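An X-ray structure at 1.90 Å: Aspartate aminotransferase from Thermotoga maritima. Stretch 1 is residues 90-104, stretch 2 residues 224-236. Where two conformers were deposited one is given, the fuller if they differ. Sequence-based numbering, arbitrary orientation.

Stretch 1 90-104: RIGERYKKDISPDQV
Stretch 2 (224-236) EFTSILDVSEGFD

Contact between residues 90-104 and 224-236 of Thermotoga maritima aspartate aminotransferase, two segments of one chain that bury 472 Å² between them. Stretch 1 enters as the last turns of a helix, leaves it near Tyr95, runs extended through Lys97-Ser100 and closes in a 3-10 turn at 101-103. Stretch 2 is mostly loop around a weakly bonded helical turn at about 228-231. The CA atoms of Tyr95 and Leu229 lie 6.3 Å apart, those of Lys97 and Gly234 7.8 Å, and those of Gln103 and Phe235 9.0 Å, so both chains advance in the same sense along the contact.

Ile91 (chi1 m, chi2 m) points toward stretch 2 and sets its CG2 3.5 Å from Leu229 CD1, an apolar contact in the buried interior. Gly92 has its O taken by Lys97 N at 3.0 Å; an ideal CB here would clash with Lys97 O. Tyr95 (m, chi2 114°) lays one ring face against Leu229 (m, t): Leu229 CB stands 4.0 Å from the Tyr95 ring centroid, 21° off the normal, a CH-pi contact. At the ring edge Asp230 OD2 approaches Tyr95 CD2 to 3.3 Å, while Tyr95 OH lies 3.4 Å from Ser227 CB and 4.1 Å from Phe225 CE2, near the plane of the Phe225 ring. The opposing turn is braced by its own side chains: Ser227 OG (chi1 t) caps it by accepting from Leu229 N at 3.0 Å, and Asp230 OD1 (m) accepts from Ser227 N at 2.9 Å.

Lys96, with phi/psi 44/63, ends the helix in a Schellman motif and turns the chain into the extended Lys97 (-131/152). The Lys97 side chain (m, t, t, m) reaches across to stretch 2, where NZ donates to Ser232 O at 2.8 Å and, weakly, to Ser232 OG at 3.3 Å (Ser232 chi1 p). Its ammonium is thus held by a carbonyl and a hydroxyl. Along the way Lys97 CE passes 3.0 Å from Leu229 O, and CD lies 4.1 Å from Phe235 CE1.

Ile99 (m, t) starts sideways, but its end comes nearer, bringing CD1 to 3.9 Å from Phe235 CZ. Ser100 (t) anchors the final turn: its N donates to Gln103 OE1 at 3.0 Å, and its O accepts from Gln103 N at 3.0 Å. Gln103 (m, t, chi3 -100°) points toward stretch 2, placing NE2 3.3 Å from CD1 of Phe235 (m, chi2 94°).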

# COMPACT_ATOMS: atom_id res chain seq x y z
N ARG B 90 18.00 -6.99 -15.10
CA ARG B 90 18.97 -7.38 -14.05
C ARG B 90 18.73 -8.85 -13.63
O ARG B 90 19.64 -9.65 -13.69
CB ARG B 90 18.91 -6.43 -12.84
CG ARG B 90 20.03 -6.63 -11.75
CD ARG B 90 21.41 -5.90 -12.04
N ILE B 91 17.50 -9.19 -13.25
CA ILE B 91 17.19 -10.55 -12.79
C ILE B 91 17.37 -11.56 -13.94
O ILE B 91 17.93 -12.64 -13.75
CB ILE B 91 15.76 -10.62 -12.17
CG1 ILE B 91 15.62 -9.62 -11.02
CG2 ILE B 91 15.42 -12.05 -11.73
CD1 ILE B 91 16.69 -9.71 -9.91
N GLY B 92 16.95 -11.18 -15.14
CA GLY B 92 17.13 -11.98 -16.33
C GLY B 92 18.60 -12.28 -16.58
O GLY B 92 18.92 -13.42 -16.86
N GLU B 93 19.47 -11.28 -16.51
CA GLU B 93 20.90 -11.50 -16.70
C GLU B 93 21.50 -12.36 -15.59
O GLU B 93 22.27 -13.26 -15.86
CB GLU B 93 21.67 -10.18 -16.85
CG GLU B 93 21.40 -9.50 -18.19
CD GLU B 93 22.02 -8.11 -18.34
OE1 GLU B 93 22.23 -7.70 -19.51
OE2 GLU B 93 22.28 -7.42 -17.32
N ARG B 94 21.12 -12.11 -14.34
CA ARG B 94 21.66 -12.90 -13.23
C ARG B 94 21.36 -14.40 -13.36
O ARG B 94 22.19 -15.23 -12.97
CB ARG B 94 21.13 -12.41 -11.90
CG ARG B 94 21.66 -11.05 -11.51
CD ARG B 94 21.00 -10.50 -10.27
NE ARG B 94 21.33 -11.31 -9.10
CZ ARG B 94 20.79 -11.17 -7.89
NH1 ARG B 94 19.85 -10.25 -7.65
NH2 ARG B 94 21.19 -11.98 -6.90
N TYR B 95 20.18 -14.73 -13.89
CA TYR B 95 19.68 -16.10 -13.87
C TYR B 95 19.47 -16.70 -15.26
O TYR B 95 18.83 -17.73 -15.41
CB TYR B 95 18.39 -16.15 -13.04
CG TYR B 95 18.67 -15.85 -11.60
CD1 TYR B 95 18.15 -14.69 -11.00
CD2 TYR B 95 19.48 -16.69 -10.82
CE1 TYR B 95 18.41 -14.37 -9.67
CE2 TYR B 95 19.76 -16.36 -9.46
CZ TYR B 95 19.19 -15.20 -8.90
OH TYR B 95 19.43 -14.84 -7.61
N LYS B 96 20.03 -16.03 -16.25
CA LYS B 96 19.91 -16.42 -17.66
C LYS B 96 18.48 -16.84 -18.04
O LYS B 96 18.22 -17.98 -18.43
CB LYS B 96 20.96 -17.48 -18.04
CG LYS B 96 22.33 -16.89 -18.46
CD LYS B 96 22.25 -15.87 -19.62
CE LYS B 96 21.85 -16.52 -20.95
NZ LYS B 96 22.93 -17.39 -21.49
N LYS B 97 17.58 -15.86 -17.92
CA LYS B 97 16.16 -15.96 -18.29
C LYS B 97 15.77 -14.74 -19.14
O LYS B 97 16.36 -13.66 -19.02
CB LYS B 97 15.29 -15.99 -17.03
CG LYS B 97 15.67 -17.09 -16.07
CD LYS B 97 14.64 -17.31 -14.99
CE LYS B 97 15.07 -18.42 -14.06
NZ LYS B 97 14.79 -19.75 -14.60
N ASP B 98 14.78 -14.93 -20.01
CA ASP B 98 14.22 -13.87 -20.82
C ASP B 98 12.99 -13.40 -20.03
O ASP B 98 11.92 -13.99 -20.10
CB ASP B 98 13.83 -14.42 -22.21
CG ASP B 98 13.70 -13.33 -23.28
OD1 ASP B 98 13.52 -12.14 -22.94
OD2 ASP B 98 13.76 -13.59 -24.52
N ILE B 99 13.19 -12.39 -19.20
CA ILE B 99 12.09 -11.78 -18.46
C ILE B 99 11.59 -10.51 -19.20
O ILE B 99 12.35 -9.58 -19.47
CB ILE B 99 12.53 -11.47 -17.04
CG1 ILE B 99 13.23 -12.71 -16.45
CG2 ILE B 99 11.34 -11.08 -16.17
CD1 ILE B 99 13.54 -12.60 -14.96
N SER B 100 10.31 -10.50 -19.53
CA SER B 100 9.62 -9.32 -20.06
C SER B 100 9.28 -8.30 -18.94
O SER B 100 9.01 -8.69 -17.82
CB SER B 100 8.38 -9.78 -20.80
OG SER B 100 7.51 -8.73 -21.11
N PRO B 101 9.30 -7.00 -19.23
CA PRO B 101 8.88 -5.98 -18.25
C PRO B 101 7.42 -6.19 -17.78
O PRO B 101 7.07 -5.82 -16.65
CB PRO B 101 9.01 -4.67 -19.03
CG PRO B 101 9.88 -4.98 -20.21
CD PRO B 101 9.69 -6.40 -20.52
N ASP B 102 6.60 -6.78 -18.64
CA ASP B 102 5.21 -7.12 -18.30
C ASP B 102 5.08 -8.31 -17.32
O ASP B 102 3.97 -8.62 -16.90
CB ASP B 102 4.40 -7.35 -19.58
CG ASP B 102 4.17 -6.04 -20.38
OD1 ASP B 102 3.81 -6.16 -21.60
OD2 ASP B 102 4.38 -4.86 -19.90
N GLN B 103 6.19 -8.93 -16.93
CA GLN B 103 6.19 -9.95 -15.88
C GLN B 103 6.46 -9.39 -14.48
O GLN B 103 6.44 -10.13 -13.52
CB GLN B 103 7.26 -11.01 -16.18
CG GLN B 103 6.90 -11.91 -17.33
CD GLN B 103 7.96 -12.98 -17.59
OE1 GLN B 103 8.76 -12.83 -18.49
NE2 GLN B 103 7.96 -14.04 -16.78
N VAL B 104 6.76 -8.09 -14.41
CA VAL B 104 7.20 -7.41 -13.19
C VAL B 104 6.12 -6.46 -12.70
O VAL B 104 5.51 -5.73 -13.49
CB VAL B 104 8.49 -6.57 -13.44
CG1 VAL B 104 8.94 -5.77 -12.14
CG2 VAL B 104 9.62 -7.45 -14.00
N GLU B 224 27.06 -21.01 -1.57
CA GLU B 224 25.98 -22.02 -1.62
C GLU B 224 24.56 -21.45 -1.83
O GLU B 224 23.63 -22.24 -1.95
CB GLU B 224 25.99 -22.91 -0.35
CG GLU B 224 26.51 -24.34 -0.56
CD GLU B 224 27.99 -24.37 -0.80
OE1 GLU B 224 28.66 -25.26 -0.23
OE2 GLU B 224 28.49 -23.51 -1.55
N PHE B 225 24.37 -20.12 -1.88
CA PHE B 225 23.03 -19.59 -2.14
C PHE B 225 22.50 -20.06 -3.48
O PHE B 225 23.14 -19.88 -4.50
CB PHE B 225 22.92 -18.04 -2.08
CG PHE B 225 21.52 -17.54 -2.39
CD1 PHE B 225 20.48 -17.81 -1.51
CD2 PHE B 225 21.24 -16.87 -3.57
CE1 PHE B 225 19.20 -17.43 -1.79
CE2 PHE B 225 19.95 -16.46 -3.86
CZ PHE B 225 18.92 -16.74 -2.97
N THR B 226 21.31 -20.65 -3.43
CA THR B 226 20.55 -21.06 -4.60
C THR B 226 19.21 -20.31 -4.59
O THR B 226 18.47 -20.36 -3.60
CB THR B 226 20.26 -22.56 -4.53
OG1 THR B 226 21.49 -23.30 -4.40
CG2 THR B 226 19.66 -23.04 -5.82
N SER B 227 18.92 -19.64 -5.69
CA SER B 227 17.65 -18.96 -5.90
C SER B 227 16.69 -19.96 -6.50
O SER B 227 17.12 -20.87 -7.20
CB SER B 227 17.83 -17.80 -6.87
OG SER B 227 16.61 -17.26 -7.28
N ILE B 228 15.40 -19.78 -6.26
CA ILE B 228 14.41 -20.56 -6.98
C ILE B 228 14.59 -20.37 -8.50
O ILE B 228 14.26 -21.26 -9.28
CB ILE B 228 12.95 -20.22 -6.55
CG1 ILE B 228 11.99 -21.40 -6.88
CG2 ILE B 228 12.46 -18.91 -7.22
CD1 ILE B 228 12.31 -22.70 -6.14
N LEU B 229 15.09 -19.21 -8.89
CA LEU B 229 15.39 -18.94 -10.30
C LEU B 229 16.67 -19.66 -10.85
O LEU B 229 16.88 -19.68 -12.06
CB LEU B 229 15.49 -17.43 -10.53
CG LEU B 229 14.25 -16.63 -10.12
CD1 LEU B 229 14.42 -15.18 -10.57
CD2 LEU B 229 12.95 -17.17 -10.67
N ASP B 230 17.49 -20.22 -9.96
CA ASP B 230 18.57 -21.15 -10.33
C ASP B 230 18.08 -22.56 -10.74
O ASP B 230 18.72 -23.24 -11.54
CB ASP B 230 19.57 -21.30 -9.18
CG ASP B 230 20.52 -20.08 -9.04
OD1 ASP B 230 20.82 -19.68 -7.90
OD2 ASP B 230 21.02 -19.48 -10.02
N VAL B 231 16.94 -22.97 -10.17
CA VAL B 231 16.40 -24.33 -10.36
C VAL B 231 15.07 -24.41 -11.14
O VAL B 231 14.54 -25.49 -11.37
CB VAL B 231 16.23 -25.04 -9.00
CG1 VAL B 231 17.60 -25.23 -8.32
CG2 VAL B 231 15.28 -24.29 -8.08
N SER B 232 14.54 -23.26 -11.55
CA SER B 232 13.31 -23.22 -12.30
C SER B 232 13.67 -22.94 -13.74
O SER B 232 14.76 -22.47 -14.03
CB SER B 232 12.39 -22.11 -11.77
OG SER B 232 12.76 -20.82 -12.25
N GLU B 233 12.78 -23.32 -14.65
CA GLU B 233 12.72 -22.74 -15.99
C GLU B 233 11.32 -22.14 -16.03
O GLU B 233 10.32 -22.82 -15.70
CB GLU B 233 12.82 -23.79 -17.11
CG GLU B 233 14.15 -24.54 -17.24
CD GLU B 233 14.01 -25.86 -17.98
OE1 GLU B 233 12.90 -26.16 -18.51
OE2 GLU B 233 15.01 -26.63 -18.04
N GLY B 234 11.22 -20.88 -16.44
CA GLY B 234 9.92 -20.26 -16.58
C GLY B 234 9.23 -19.95 -15.26
O GLY B 234 9.66 -20.34 -14.17
N PHE B 235 8.12 -19.24 -15.37
CA PHE B 235 7.47 -18.70 -14.19
C PHE B 235 6.05 -19.24 -14.02
O PHE B 235 5.26 -18.67 -13.27
CB PHE B 235 7.46 -17.16 -14.27
CG PHE B 235 8.78 -16.52 -13.95
CD1 PHE B 235 9.67 -16.19 -14.96
CD2 PHE B 235 9.12 -16.21 -12.65
CE1 PHE B 235 10.91 -15.58 -14.66
CE2 PHE B 235 10.32 -15.61 -12.34
CZ PHE B 235 11.22 -15.29 -13.35
N ASP B 236 5.73 -20.36 -14.68
CA ASP B 236 4.34 -20.88 -14.65
C ASP B 236 3.82 -21.12 -13.25
O ASP B 236 2.63 -20.88 -12.95
CB ASP B 236 4.18 -22.14 -15.49
CG ASP B 236 4.00 -21.84 -16.96
OD1 ASP B 236 4.04 -22.80 -17.77
OD2 ASP B 236 3.80 -20.66 -17.39